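Local coordinates for cysteine desulfurase (PDB 6A6E), which catalyses the PLP-dependent removal of sulfur from L-cysteine, probably yielding alanine and an enzyme-bound persulfide that feeds the Suf sulfur-transfer pathway, at residues I174-V179 and F202-L207; D124-S129 and Y147-A152; Y61-R66 and Q288-A293; E316-Y321 and N405-I410. One frame throughout, in Å; residues are numbered along the deposited sequence.

Interaction 1. Residues I174-V179 and F202-L207; sequences IPNPKV and FKNATL
Pro177 and Phe202 meet at about a right angle, the proline ring bringing CG to 3.5 Å from Phe202 CD1. With Phe202 CG anti to its carbonyl carbon (chi1 -60°), the ring reaches segment 174-179, where Ile174 O lies near its plane at the edge, 3.7 Å from Phe202 CE1. An alanine in place of Pro177 would probably open a gap beside Phe202 CD1 and CE1 where CG and CD now pack. Ala205 aims its methyl at the backbone instead, with CB 3.4 Å from Pro177 O. Val179 and Thr206 lie side by side and point the same way, Val179 CG2 standing 4.1 Å from Thr206 CB. In the backbone, Thr206 N donates to Lys178 O at 3.0 Å with a nearly straight N-H (165°), and a water that donates to the same oxygen also bonds Thr206 OG1. A type I turn from Phe202 to Ala205 leads the chain from helix 195-201 into this pairing. The Val179-Thr206 bridge is where strands 179-183 and 206-210 begin to run parallel in the central sheet of the aminotransferase class-V, PLP-dependent fold.

Interaction 2. Residues D124-S129 and Y147-A152; sequences DTVLIS and YGFKVA
Val126 meets Phe149, the residue just before strand 150-154, and Phe149 can be followed outward from its backbone. Its CB rests 3.4 Å from Asp124 O, the carbonyl that also accepts from Lys150 N. CG sits between the backbone N and the carbonyl carbon (chi1 51°), from where the ring extends past Val126: CD1 is 3.6 Å from Val126 CG2 and CE1 3.9 Å from the same methyl, an oblique approach. Beyond the pair, Leu120 packs on both residues. Farther along that face Ile128 CD1 meets Val151 CG1 at 4.0 Å; on the other face Ala152 CB lies 3.8 Å from Thr125 CG2. The backbones pair through four bonds of 2.9 Å, Lys150 N to Asp124 O, Val126 N to Lys150 O, Ala152 N to Val126 O and Ile128 N to Ala152 O, with N-H angles from 161° to 175°. Helix 138-147 connects the strands, so the unit is a beta-alpha-beta crossover, with 150-154 at the edge of the sheet within this chain. The chemistry is therefore divided: directional hydrogen bonds between peptide groups set the register, while carbon groups of the side chains pack, with no side-chain hydrogen bond across the contact.

Interaction 3. Residues Y61-R66 and Q288-A293; sequences YSNIHR and QHITGA
Apolar packing carries most of this contact, with Ile64 and Ile290 reaching toward each other tip to tip. Ile290 CD1 lies 4.0 Å from Ile64 CG1, and Ile64 CD1 stands equally far from Ile290 CG1. Ile290 CG1 is anti to its carbonyl carbon (chi1 -63°), which carries CG1 toward Ile64. The methyl CD1 also has two oxygens nearby, Asn63 OD1 at 3.7 Å and Ser62 O at 4.0 Å, and these are van der Waals neighbours. Tyr61 contributes its ring obliquely, CE1 standing 4.5 Å from the same methyl. In the fold, the loop between helices 47-59 and 70-90 is thus laid against the first turn of helix 290-306, whose N-cap position is His289, at the dimer interface; Asn63 packs on His235 of the second subunit, which lines its PLP pocket. Among the polar contacts, Asn63 OD1 accepts from Ile64 N at 2.8 Å, in the amide plane and on a lone pair, which helps fix the turn of that amide. Its ND2 donates to Thr287 and to Ala41 of the second subunit, while Tyr61 OH bonds Ser42 of that subunit. Thr291 crosses Tyr61 at about a right angle, OG1 4.0 Å from Tyr61 CD1; this hydroxyl is buried here with no hydrogen-bonding partner in the model.

Interaction 4. Residues E316-Y321 and N405-I410; sequences EELSNY and NTKEDI
The backbones of Leu318 and Lys407 come nearest, their CA atoms 6.6 Å apart, where the middle of helix 308-327 meets the first turn of helix 407-423. No hydrogen bond joins the two segments; the contact is van der Waals packing, mostly of side chains. Lys407 lays its aliphatic chain against one face of the Tyr321 ring: CG is 4.0 Å from the ring centroid and 19° off the normal, a CH-pi contact displaced toward the rim. CE passes beside the CG-CD1 bond, 3.8 Å from Tyr321 CG, before NZ leaves to bond Arg6. Ile410 slides past Tyr321 in the opposite direction, its CG2 3.7 Å from Tyr321 CD2 and its CD1 in the ring plane at the edge. An alanine at Tyr321 would probably leave the Lys407 methylenes and Ile410 CG2 without their packing surface, and Asp411 without its hydroxyl partner. Leu318 works beside this group, CD1 reaching 3.6 Å from Asn405 O, and CD2 4.1 Å from Ile410 CD1. Thr406 and Asp409 form a capping box: Asp409 N donates to Thr406 OG1, and Asp409 OD2 receives Thr406 N and Asn405 ND2 from opposite faces of its carboxylate plane. Asn405 OD1 accepts from Tyr402 N. Asp409 OD1 makes a salt bridge with Arg33, tying the helix start to strand 32-36, while Asn405 ND2 bonds Tyr36 O of that strand.

From the N terminus, residues 61-66 come first, and interaction 3 closes their long loop only at 288-293. Interactions 1 and 2 are both nested inside that loop, in series: 124-129 with 147-152 closes before 174-179 meets 202-207. These two touch, with centres 10 Å apart, because strand 179-183 lies between 125-129 and 206-210 in one sheet; Lys178 NZ and Asp124 OD2 form a salt bridge 2.7 Å long between them. Interaction 4 opens after interaction 3 has closed, on the helix that follows 290-306, and joins it to the C-terminal helix. Its centre is about 38 Å from that of interaction 3, which borders the second subunit.

Interaction 1. Residues I174-V179 and F202-L207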
loop_
_atom_site.group_PDB
_atom_site.type_symbol
_atom_site.label_atom_id
_atom_site.label_comp_id
_atom_site.label_asym_id
_atom_site.label_seq_id
_atom_site.Cartn_x
_atom_site.Cartn_y
_atom_site.Cartn_z
ATOM N N ILE A 174 -13.118 21.736 26.685
ATOM C CA ILE A 174 -13.660 20.581 25.950
ATOM C C ILE A 174 -13.567 19.416 26.900
ATOM O O ILE A 174 -12.597 18.665 26.862
ATOM C CB ILE A 174 -12.795 20.227 24.703
ATOM C CG1 ILE A 174 -12.501 21.462 23.842
ATOM C CG2 ILE A 174 -13.432 19.081 23.903
ATOM C CD1 ILE A 174 -13.639 21.897 22.958
ATOM N N PRO A 175 -14.531 19.268 27.811
ATOM C CA PRO A 175 -14.272 18.280 28.896
ATOM C C PRO A 175 -14.414 16.810 28.557
ATOM O O PRO A 175 -13.756 15.986 29.182
ATOM C CB PRO A 175 -15.338 18.641 29.931
ATOM C CG PRO A 175 -16.384 19.358 29.140
ATOM C CD PRO A 175 -15.639 20.167 28.149
ATOM N N ASN A 176 -15.272 16.485 27.592
ATOM C CA ASN A 176 -15.602 15.080 27.281
ATOM C C ASN A 176 -15.494 14.776 25.762
ATOM O O ASN A 176 -16.460 14.376 25.124
ATOM C CB ASN A 176 -17.016 14.788 27.824
ATOM C CG ASN A 176 -17.353 13.303 27.850
ATOM O OD1 ASN A 176 -16.491 12.412 28.025
ATOM N ND2 ASN A 176 -18.641 13.019 27.673
ATOM N N PRO A 177 -14.307 14.947 25.181
ATOM C CA PRO A 177 -14.199 14.576 23.769
ATOM C C PRO A 177 -14.398 13.089 23.525
ATOM O O PRO A 177 -13.906 12.256 24.277
ATOM C CB PRO A 177 -12.768 15.023 23.389
ATOM C CG PRO A 177 -11.999 15.102 24.653
ATOM C CD PRO A 177 -13.048 15.501 25.708
ATOM N N LYS A 178 -15.121 12.745 22.468
ATOM C CA LYS A 178 -15.336 11.358 22.132
ATOM C C LYS A 178 -14.008 10.722 21.643
ATOM O O LYS A 178 -13.690 9.569 21.989
ATOM C CB LYS A 178 -16.473 11.214 21.112
ATOM C CG LYS A 178 -16.902 9.768 20.886
ATOM C CD LYS A 178 -17.453 9.147 22.188
ATOM C CE LYS A 178 -18.596 8.194 21.979
ATOM N NZ LYS A 178 -19.740 8.921 21.349
ATOM N N VAL A 179 -13.219 11.495 20.905
ATOM C CA VAL A 179 -11.921 11.032 20.345
ATOM C C VAL A 179 -10.881 12.132 20.547
ATOM O O VAL A 179 -11.188 13.311 20.375
ATOM C CB VAL A 179 -12.050 10.720 18.824
ATOM C CG1 VAL A 179 -10.714 10.371 18.186
ATOM C CG2 VAL A 179 -12.993 9.575 18.675
ATOM N N PHE A 202 -7.750 12.988 29.426
ATOM C CA PHE A 202 -8.947 12.673 28.647
ATOM C C PHE A 202 -9.193 11.180 28.783
ATOM O O PHE A 202 -9.002 10.356 27.842
ATOM C CB PHE A 202 -8.777 13.105 27.196
ATOM C CG PHE A 202 -8.543 14.582 27.049
ATOM C CD1 PHE A 202 -9.581 15.462 27.214
ATOM C CD2 PHE A 202 -7.296 15.080 26.818
ATOM C CE1 PHE A 202 -9.365 16.803 27.100
ATOM C CE2 PHE A 202 -7.072 16.424 26.722
ATOM C CZ PHE A 202 -8.120 17.285 26.848
ATOM N N LYS A 203 -9.601 10.841 29.993
ATOM C CA LYS A 203 -9.618 9.468 30.444
ATOM C C LYS A 203 -10.668 8.615 29.716
ATOM O O LYS A 203 -10.430 7.446 29.468
ATOM C CB LYS A 203 -9.861 9.475 31.949
ATOM C CG LYS A 203 -9.652 8.144 32.564
ATOM C CD LYS A 203 -8.234 7.853 32.870
ATOM C CE LYS A 203 -8.253 6.512 33.563
ATOM N NZ LYS A 203 -6.876 5.992 33.675
ATOM N N ASN A 204 -11.788 9.220 29.343
ATOM C CA ASN A 204 -12.859 8.558 28.613
ATOM C C ASN A 204 -12.776 8.617 27.102
ATOM O O ASN A 204 -13.669 8.089 26.447
ATOM C CB ASN A 204 -14.184 9.211 28.919
ATOM C CG ASN A 204 -14.689 8.827 30.243
ATOM O OD1 ASN A 204 -14.901 7.664 30.480
ATOM N ND2 ASN A 204 -14.818 9.799 31.146
ATOM N N ALA A 205 -11.762 9.269 26.541
ATOM C CA ALA A 205 -11.703 9.424 25.078
ATOM C C ALA A 205 -11.113 8.180 24.445
ATOM O O ALA A 205 -10.399 7.424 25.101
ATOM C CB ALA A 205 -10.944 10.672 24.684
ATOM N N THR A 206 -11.488 7.912 23.209
ATOM C CA THR A 206 -10.692 7.010 22.338
ATOM C C THR A 206 -9.483 7.814 21.977
ATOM O O THR A 206 -9.584 8.858 21.294
ATOM C CB THR A 206 -11.454 6.609 21.068
ATOM O OG1 THR A 206 -12.547 5.796 21.446
ATOM C CG2 THR A 206 -10.599 5.760 20.109
ATOM N N LEU A 207 -8.342 7.353 22.447
ATOM C CA LEU A 207 -7.066 8.012 22.189
ATOM C C LEU A 207 -6.214 7.355 21.043
ATOM O O LEU A 207 -5.724 6.201 21.146
ATOM C CB LEU A 207 -6.257 8.116 23.480
ATOM C CG LEU A 207 -4.851 8.725 23.392
ATOM C CD1 LEU A 207 -4.797 10.159 22.892
ATOM C CD2 LEU A 207 -4.220 8.631 24.766
HETATM O O HOH W 1 -14.503 7.247 22.381
#

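Interaction 2. Residues D124-S129 and Y147-A152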
loop_
_atom_site.group_PDB
_atom_site.type_symbol
_atom_site.label_atom_id
_atom_site.label_comp_id
_atom_site.label_asym_id
_atom_site.label_seq_id
_atom_site.Cartn_x
_atom_site.Cartn_y
_atom_site.Cartn_z
ATOM N N ASP A 124 -20.685 14.630 18.369
ATOM C CA ASP A 124 -19.506 14.323 19.177
ATOM C C ASP A 124 -18.394 15.263 18.752
ATOM O O ASP A 124 -18.434 15.868 17.671
ATOM C CB ASP A 124 -19.029 12.907 18.977
ATOM C CG ASP A 124 -19.893 11.898 19.663
ATOM O OD1 ASP A 124 -20.657 12.265 20.555
ATOM O OD2 ASP A 124 -19.820 10.721 19.302
ATOM N N THR A 125 -17.388 15.356 19.588
ATOM C CA THR A 125 -16.219 16.198 19.260
ATOM C C THR A 125 -14.993 15.329 19.209
ATOM O O THR A 125 -14.848 14.430 20.043
ATOM C CB THR A 125 -15.968 17.281 20.339
ATOM O OG1 THR A 125 -17.071 18.159 20.333
ATOM C CG2 THR A 125 -14.707 18.104 20.091
ATOM N N VAL A 126 -14.168 15.599 18.190
ATOM C CA VAL A 126 -12.854 15.068 18.054
ATOM C C VAL A 126 -11.929 16.195 18.409
ATOM O O VAL A 126 -11.990 17.231 17.775
ATOM C CB VAL A 126 -12.486 14.666 16.577
ATOM C CG1 VAL A 126 -11.090 14.070 16.562
ATOM C CG2 VAL A 126 -13.457 13.646 16.067
ATOM N N LEU A 127 -11.021 15.942 19.330
ATOM C CA LEU A 127 -10.000 16.895 19.716
ATOM C C LEU A 127 -8.642 16.497 19.120
ATOM O O LEU A 127 -8.106 15.424 19.421
ATOM C CB LEU A 127 -9.840 16.895 21.228
ATOM C CG LEU A 127 -8.766 17.800 21.841
ATOM C CD1 LEU A 127 -9.080 19.248 21.491
ATOM C CD2 LEU A 127 -8.737 17.605 23.362
ATOM N N ILE A 128 -8.052 17.407 18.351
ATOM C CA ILE A 128 -6.675 17.243 17.850
ATOM C C ILE A 128 -5.804 18.408 18.295
ATOM O O ILE A 128 -6.251 19.202 19.071
ATOM C CB ILE A 128 -6.667 17.073 16.324
ATOM C CG1 ILE A 128 -7.226 18.274 15.609
ATOM C CG2 ILE A 128 -7.490 15.848 15.935
ATOM C CD1 ILE A 128 -7.283 18.081 14.090
ATOM N N SER A 129 -4.548 18.481 17.883
ATOM C CA SER A 129 -3.736 19.611 18.245
ATOM C C SER A 129 -3.485 20.526 17.036
ATOM O O SER A 129 -3.614 20.104 15.890
ATOM C CB SER A 129 -2.425 19.142 18.848
ATOM O OG SER A 129 -1.414 19.155 17.882
ATOM N N TYR A 147 -20.000 13.349 8.211
ATOM C CA TYR A 147 -20.543 12.595 9.298
ATOM C C TYR A 147 -21.118 13.488 10.428
ATOM O O TYR A 147 -21.750 12.961 11.315
ATOM C CB TYR A 147 -19.526 11.607 9.858
ATOM C CG TYR A 147 -19.039 10.461 8.936
ATOM C CD1 TYR A 147 -19.886 9.432 8.475
ATOM C CD2 TYR A 147 -17.704 10.390 8.585
ATOM C CE1 TYR A 147 -19.383 8.402 7.663
ATOM C CE2 TYR A 147 -17.208 9.380 7.812
ATOM C CZ TYR A 147 -18.025 8.389 7.326
ATOM O OH TYR A 147 -17.380 7.407 6.538
ATOM N N GLY A 148 -20.853 14.788 10.399
ATOM C CA GLY A 148 -21.394 15.757 11.360
ATOM C C GLY A 148 -20.687 16.002 12.694
ATOM O O GLY A 148 -21.187 16.806 13.513
ATOM N N PHE A 149 -19.548 15.339 12.963
ATOM C CA PHE A 149 -18.883 15.543 14.264
ATOM C C PHE A 149 -18.215 16.896 14.183
ATOM O O PHE A 149 -18.143 17.454 13.111
ATOM C CB PHE A 149 -17.892 14.427 14.627
ATOM C CG PHE A 149 -16.878 14.120 13.542
ATOM C CD1 PHE A 149 -15.692 14.797 13.497
ATOM C CD2 PHE A 149 -17.133 13.161 12.579
ATOM C CE1 PHE A 149 -14.741 14.523 12.530
ATOM C CE2 PHE A 149 -16.163 12.844 11.612
ATOM C CZ PHE A 149 -14.992 13.548 11.579
ATOM N N LYS A 150 -17.701 17.381 15.307
ATOM C CA LYS A 150 -17.038 18.659 15.373
ATOM C C LYS A 150 -15.581 18.394 15.666
ATOM O O LYS A 150 -15.238 17.392 16.247
ATOM C CB LYS A 150 -17.588 19.498 16.521
ATOM C CG LYS A 150 -19.081 19.733 16.469
ATOM C CD LYS A 150 -19.545 20.595 17.662
ATOM C CE LYS A 150 -21.021 20.306 17.975
ATOM N NZ LYS A 150 -21.587 21.040 19.152
ATOM N N VAL A 151 -14.741 19.307 15.251
ATOM C CA VAL A 151 -13.321 19.206 15.524
ATOM C C VAL A 151 -12.897 20.391 16.403
ATOM O O VAL A 151 -13.232 21.549 16.097
ATOM C CB VAL A 151 -12.559 19.259 14.198
ATOM C CG1 VAL A 151 -11.079 19.193 14.447
ATOM C CG2 VAL A 151 -13.026 18.089 13.277
ATOM N N ALA A 152 -12.114 20.107 17.432
ATOM C CA ALA A 152 -11.586 21.140 18.363
ATOM C C ALA A 152 -10.112 20.931 18.490
ATOM O O ALA A 152 -9.615 19.827 18.199
ATOM C CB ALA A 152 -12.242 20.986 19.715
#

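Interaction 3. Residues Y61-R66 and Q288-A293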
loop_
_atom_site.group_PDB
_atom_site.type_symbol
_atom_site.label_atom_id
_atom_site.label_comp_id
_atom_site.label_asym_id
_atom_site.label_seq_id
_atom_site.Cartn_x
_atom_site.Cartn_y
_atom_site.Cartn_z
ATOM N N TYR A 61 8.407 -16.544 -2.551
ATOM C CA TYR A 61 7.265 -15.635 -2.766
ATOM C C TYR A 61 6.087 -16.329 -3.415
ATOM O O TYR A 61 6.265 -17.075 -4.353
ATOM C CB TYR A 61 7.696 -14.460 -3.651
ATOM C CG TYR A 61 6.510 -13.613 -3.999
ATOM C CD1 TYR A 61 6.072 -12.642 -3.116
ATOM C CD2 TYR A 61 5.730 -13.879 -5.114
ATOM C CE1 TYR A 61 4.946 -11.902 -3.389
ATOM C CE2 TYR A 61 4.601 -13.155 -5.379
ATOM C CZ TYR A 61 4.235 -12.154 -4.509
ATOM O OH TYR A 61 3.107 -11.398 -4.714
ATOM N N SER A 62 4.897 -16.065 -2.898
ATOM C CA SER A 62 3.635 -16.384 -3.505
ATOM C C SER A 62 2.584 -15.671 -2.693
ATOM O O SER A 62 2.893 -15.094 -1.701
ATOM C CB SER A 62 3.287 -17.873 -3.395
ATOM O OG SER A 62 3.924 -18.618 -4.376
ATOM N N ASN A 63 1.323 -15.745 -3.100
ATOM C CA ASN A 63 0.275 -15.100 -2.323
ATOM C C ASN A 63 0.022 -15.954 -1.092
ATOM O O ASN A 63 0.303 -17.160 -1.078
ATOM C CB ASN A 63 -0.996 -14.868 -3.132
ATOM C CG ASN A 63 -1.756 -13.615 -2.635
ATOM O OD1 ASN A 63 -1.635 -13.229 -1.428
ATOM N ND2 ASN A 63 -2.512 -12.967 -3.534
ATOM N N ILE A 64 -0.500 -15.343 -0.061
ATOM C CA ILE A 64 -0.491 -15.952 1.240
ATOM C C ILE A 64 -1.890 -16.313 1.760
ATOM O O ILE A 64 -2.882 -15.844 1.236
ATOM C CB ILE A 64 0.145 -14.981 2.229
ATOM C CG1 ILE A 64 -0.513 -13.601 2.228
ATOM C CG2 ILE A 64 1.603 -14.830 1.920
ATOM C CD1 ILE A 64 -0.043 -12.805 3.458
ATOM N N HIS A 65 -1.932 -17.046 2.845
ATOM C CA HIS A 65 -3.163 -17.624 3.452
ATOM C C HIS A 65 -3.689 -18.780 2.539
ATOM O O HIS A 65 -3.346 -18.846 1.365
ATOM C CB HIS A 65 -4.285 -16.573 3.760
ATOM C CG HIS A 65 -3.798 -15.363 4.484
ATOM N ND1 HIS A 65 -3.134 -15.445 5.690
ATOM C CD2 HIS A 65 -3.830 -14.041 4.164
ATOM C CE1 HIS A 65 -2.766 -14.239 6.080
ATOM N NE2 HIS A 65 -3.204 -13.364 5.192
ATOM N N ARG A 66 -4.479 -19.689 3.101
ATOM C CA ARG A 66 -5.021 -20.863 2.332
ATOM C C ARG A 66 -3.874 -21.533 1.615
ATOM O O ARG A 66 -3.924 -21.763 0.389
ATOM C CB ARG A 66 -6.100 -20.437 1.281
ATOM C CG ARG A 66 -7.476 -20.048 1.847
ATOM C CD ARG A 66 -8.410 -19.386 0.789
ATOM N NE ARG A 66 -8.150 -17.939 0.586
ATOM C CZ ARG A 66 -8.294 -17.003 1.541
ATOM N NH1 ARG A 66 -8.715 -17.338 2.752
ATOM N NH2 ARG A 66 -8.019 -15.723 1.306
ATOM N N GLN A 288 -2.079 -7.854 0.816
ATOM C CA GLN A 288 -1.376 -6.792 1.460
ATOM C C GLN A 288 0.008 -6.610 0.804
ATOM O O GLN A 288 0.366 -7.340 -0.130
ATOM C CB GLN A 288 -1.277 -7.128 2.934
ATOM C CG GLN A 288 -2.621 -7.120 3.624
ATOM C CD GLN A 288 -3.384 -5.815 3.432
ATOM O OE1 GLN A 288 -2.909 -4.729 3.810
ATOM N NE2 GLN A 288 -4.581 -5.915 2.802
ATOM N N HIS A 289 0.792 -5.672 1.312
ATOM C CA HIS A 289 2.177 -5.506 0.865
ATOM C C HIS A 289 3.039 -6.553 1.535
ATOM O O HIS A 289 3.789 -6.274 2.476
ATOM C CB HIS A 289 2.679 -4.076 1.091
ATOM C CG HIS A 289 4.044 -3.796 0.542
ATOM N ND1 HIS A 289 4.721 -4.691 -0.255
ATOM C CD2 HIS A 289 4.823 -2.682 0.618
ATOM C CE1 HIS A 289 5.848 -4.122 -0.663
ATOM N NE2 HIS A 289 5.953 -2.935 -0.098
ATOM N N ILE A 290 2.921 -7.773 1.013
ATOM C CA ILE A 290 3.472 -8.947 1.658
ATOM C C ILE A 290 4.972 -8.755 1.871
ATOM O O ILE A 290 5.472 -8.954 2.960
ATOM C CB ILE A 290 3.254 -10.231 0.825
ATOM C CG1 ILE A 290 1.740 -10.535 0.654
ATOM C CG2 ILE A 290 3.923 -11.425 1.455
ATOM C CD1 ILE A 290 1.567 -11.524 -0.483
ATOM N N THR A 291 5.690 -8.344 0.830
ATOM C CA THR A 291 7.097 -8.234 0.959
ATOM C C THR A 291 7.493 -7.008 1.784
ATOM O O THR A 291 8.581 -6.977 2.415
ATOM C CB THR A 291 7.741 -8.174 -0.446
ATOM O OG1 THR A 291 7.378 -9.377 -1.160
ATOM C CG2 THR A 291 9.254 -8.016 -0.299
ATOM N N GLY A 292 6.653 -5.975 1.786
ATOM C CA GLY A 292 6.897 -4.762 2.606
ATOM C C GLY A 292 6.804 -5.082 4.095
ATOM O O GLY A 292 7.628 -4.627 4.905
ATOM N N ALA A 293 5.808 -5.886 4.434
ATOM C CA ALA A 293 5.655 -6.377 5.804
ATOM C C ALA A 293 6.900 -7.224 6.251
ATOM O O ALA A 293 7.483 -6.984 7.279
ATOM C CB ALA A 293 4.412 -7.181 5.907
#

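Interaction 4. Residues E316-Y321 and N405-I410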
loop_
_atom_site.group_PDB
_atom_site.type_symbol
_atom_site.label_atom_id
_atom_site.label_comp_id
_atom_site.label_asym_id
_atom_site.label_seq_id
_atom_site.Cartn_x
_atom_site.Cartn_y
_atom_site.Cartn_z
ATOM N N GLU A 316 19.309 10.948 20.269
ATOM C CA GLU A 316 19.221 11.929 21.327
ATOM C C GLU A 316 20.468 12.821 21.378
ATOM O O GLU A 316 20.355 14.028 21.426
ATOM C CB GLU A 316 18.997 11.210 22.658
ATOM C CG GLU A 316 18.778 12.086 23.861
ATOM C CD GLU A 316 18.093 11.304 24.976
ATOM O OE1 GLU A 316 18.720 10.350 25.501
ATOM O OE2 GLU A 316 16.928 11.619 25.312
ATOM N N GLU A 317 21.642 12.246 21.297
ATOM C CA GLU A 317 22.859 13.064 21.393
ATOM C C GLU A 317 23.039 13.893 20.113
ATOM O O GLU A 317 23.467 15.047 20.160
ATOM C CB GLU A 317 24.107 12.214 21.744
ATOM C CG GLU A 317 24.871 11.647 20.558
ATOM C CD GLU A 317 25.884 10.542 20.934
ATOM O OE1 GLU A 317 26.322 10.568 22.133
ATOM O OE2 GLU A 317 26.217 9.678 20.020
ATOM N N LEU A 318 22.674 13.339 18.957
ATOM C CA LEU A 318 22.721 14.130 17.746
ATOM C C LEU A 318 21.775 15.300 17.828
ATOM O O LEU A 318 22.126 16.370 17.402
ATOM C CB LEU A 318 22.338 13.314 16.520
ATOM C CG LEU A 318 23.330 12.306 16.046
ATOM C CD1 LEU A 318 22.672 11.506 14.927
ATOM C CD2 LEU A 318 24.576 13.029 15.560
ATOM N N SER A 319 20.578 15.062 18.350
ATOM C CA SER A 319 19.561 16.095 18.479
ATOM C C SER A 319 19.993 17.241 19.365
ATOM O O SER A 319 19.724 18.416 19.034
ATOM C CB SER A 319 18.243 15.562 19.057
ATOM O OG SER A 319 17.722 14.509 18.285
ATOM N N ASN A 320 20.566 16.910 20.525
ATOM C CA ASN A 320 21.070 17.922 21.446
ATOM C C ASN A 320 22.156 18.747 20.798
ATOM O O ASN A 320 22.101 19.937 20.856
ATOM C CB ASN A 320 21.582 17.305 22.721
ATOM C CG ASN A 320 20.480 16.614 23.492
ATOM O OD1 ASN A 320 19.311 16.909 23.321
ATOM N ND2 ASN A 320 20.843 15.689 24.328
ATOM N N TYR A 321 23.126 18.112 20.169
ATOM C CA TYR A 321 24.156 18.820 19.397
ATOM C C TYR A 321 23.602 19.707 18.238
ATOM O O TYR A 321 24.027 20.835 18.035
ATOM C CB TYR A 321 25.132 17.820 18.860
ATOM C CG TYR A 321 26.387 18.434 18.262
ATOM C CD1 TYR A 321 27.462 18.909 19.083
ATOM C CD2 TYR A 321 26.555 18.467 16.895
ATOM C CE1 TYR A 321 28.600 19.440 18.499
ATOM C CE2 TYR A 321 27.669 19.012 16.297
ATOM C CZ TYR A 321 28.705 19.481 17.095
ATOM O OH TYR A 321 29.808 19.953 16.415
ATOM N N ASN A 405 23.534 9.425 10.838
ATOM C CA ASN A 405 24.099 10.778 10.861
ATOM C C ASN A 405 25.202 10.916 11.940
ATOM O O ASN A 405 25.283 10.126 12.875
ATOM C CB ASN A 405 23.032 11.862 11.074
ATOM C CG ASN A 405 22.138 12.062 9.859
ATOM O OD1 ASN A 405 20.900 11.977 9.990
ATOM N ND2 ASN A 405 22.738 12.315 8.665
ATOM N N THR A 406 26.054 11.918 11.767
ATOM C CA THR A 406 27.200 12.183 12.660
ATOM C C THR A 406 27.234 13.633 13.093
ATOM O O THR A 406 26.519 14.496 12.554
ATOM C CB THR A 406 28.546 11.881 11.959
ATOM O OG1 THR A 406 28.765 12.830 10.905
ATOM C CG2 THR A 406 28.574 10.442 11.428
ATOM N N LYS A 407 28.052 13.921 14.088
ATOM C CA LYS A 407 28.266 15.304 14.452
ATOM C C LYS A 407 28.951 16.054 13.366
ATOM O O LYS A 407 28.664 17.215 13.148
ATOM C CB LYS A 407 29.063 15.399 15.731
ATOM C CG LYS A 407 28.173 15.124 16.916
ATOM C CD LYS A 407 28.985 15.112 18.191
ATOM C CE LYS A 407 28.088 15.195 19.405
ATOM N NZ LYS A 407 28.648 14.255 20.398
ATOM N N GLU A 408 29.822 15.387 12.628
ATOM C CA GLU A 408 30.404 16.030 11.459
ATOM C C GLU A 408 29.377 16.483 10.398
ATOM O O GLU A 408 29.504 17.587 9.821
ATOM C CB GLU A 408 31.474 15.151 10.839
ATOM C CG GLU A 408 32.081 15.861 9.644
ATOM C CD GLU A 408 33.152 15.062 8.945
ATOM O OE1 GLU A 408 34.302 15.072 9.446
ATOM O OE2 GLU A 408 32.857 14.475 7.875
ATOM N N ASP A 409 28.355 15.638 10.136
ATOM C CA ASP A 409 27.236 16.026 9.256
ATOM C C ASP A 409 26.642 17.337 9.706
ATOM O O ASP A 409 26.392 18.249 8.915
ATOM C CB ASP A 409 26.114 14.973 9.265
ATOM C CG ASP A 409 26.487 13.685 8.586
ATOM O OD1 ASP A 409 27.352 13.685 7.677
ATOM O OD2 ASP A 409 25.817 12.631 8.888
ATOM N N ILE A 410 26.377 17.425 10.979
ATOM C CA ILE A 410 25.822 18.628 11.536
ATOM C C ILE A 410 26.782 19.855 11.337
ATOM O O ILE A 410 26.320 20.971 10.948
ATOM C CB ILE A 410 25.458 18.379 12.987
ATOM C CG1 ILE A 410 24.283 17.394 13.036
ATOM C CG2 ILE A 410 25.062 19.657 13.700
ATOM C CD1 ILE A 410 23.913 16.899 14.410
#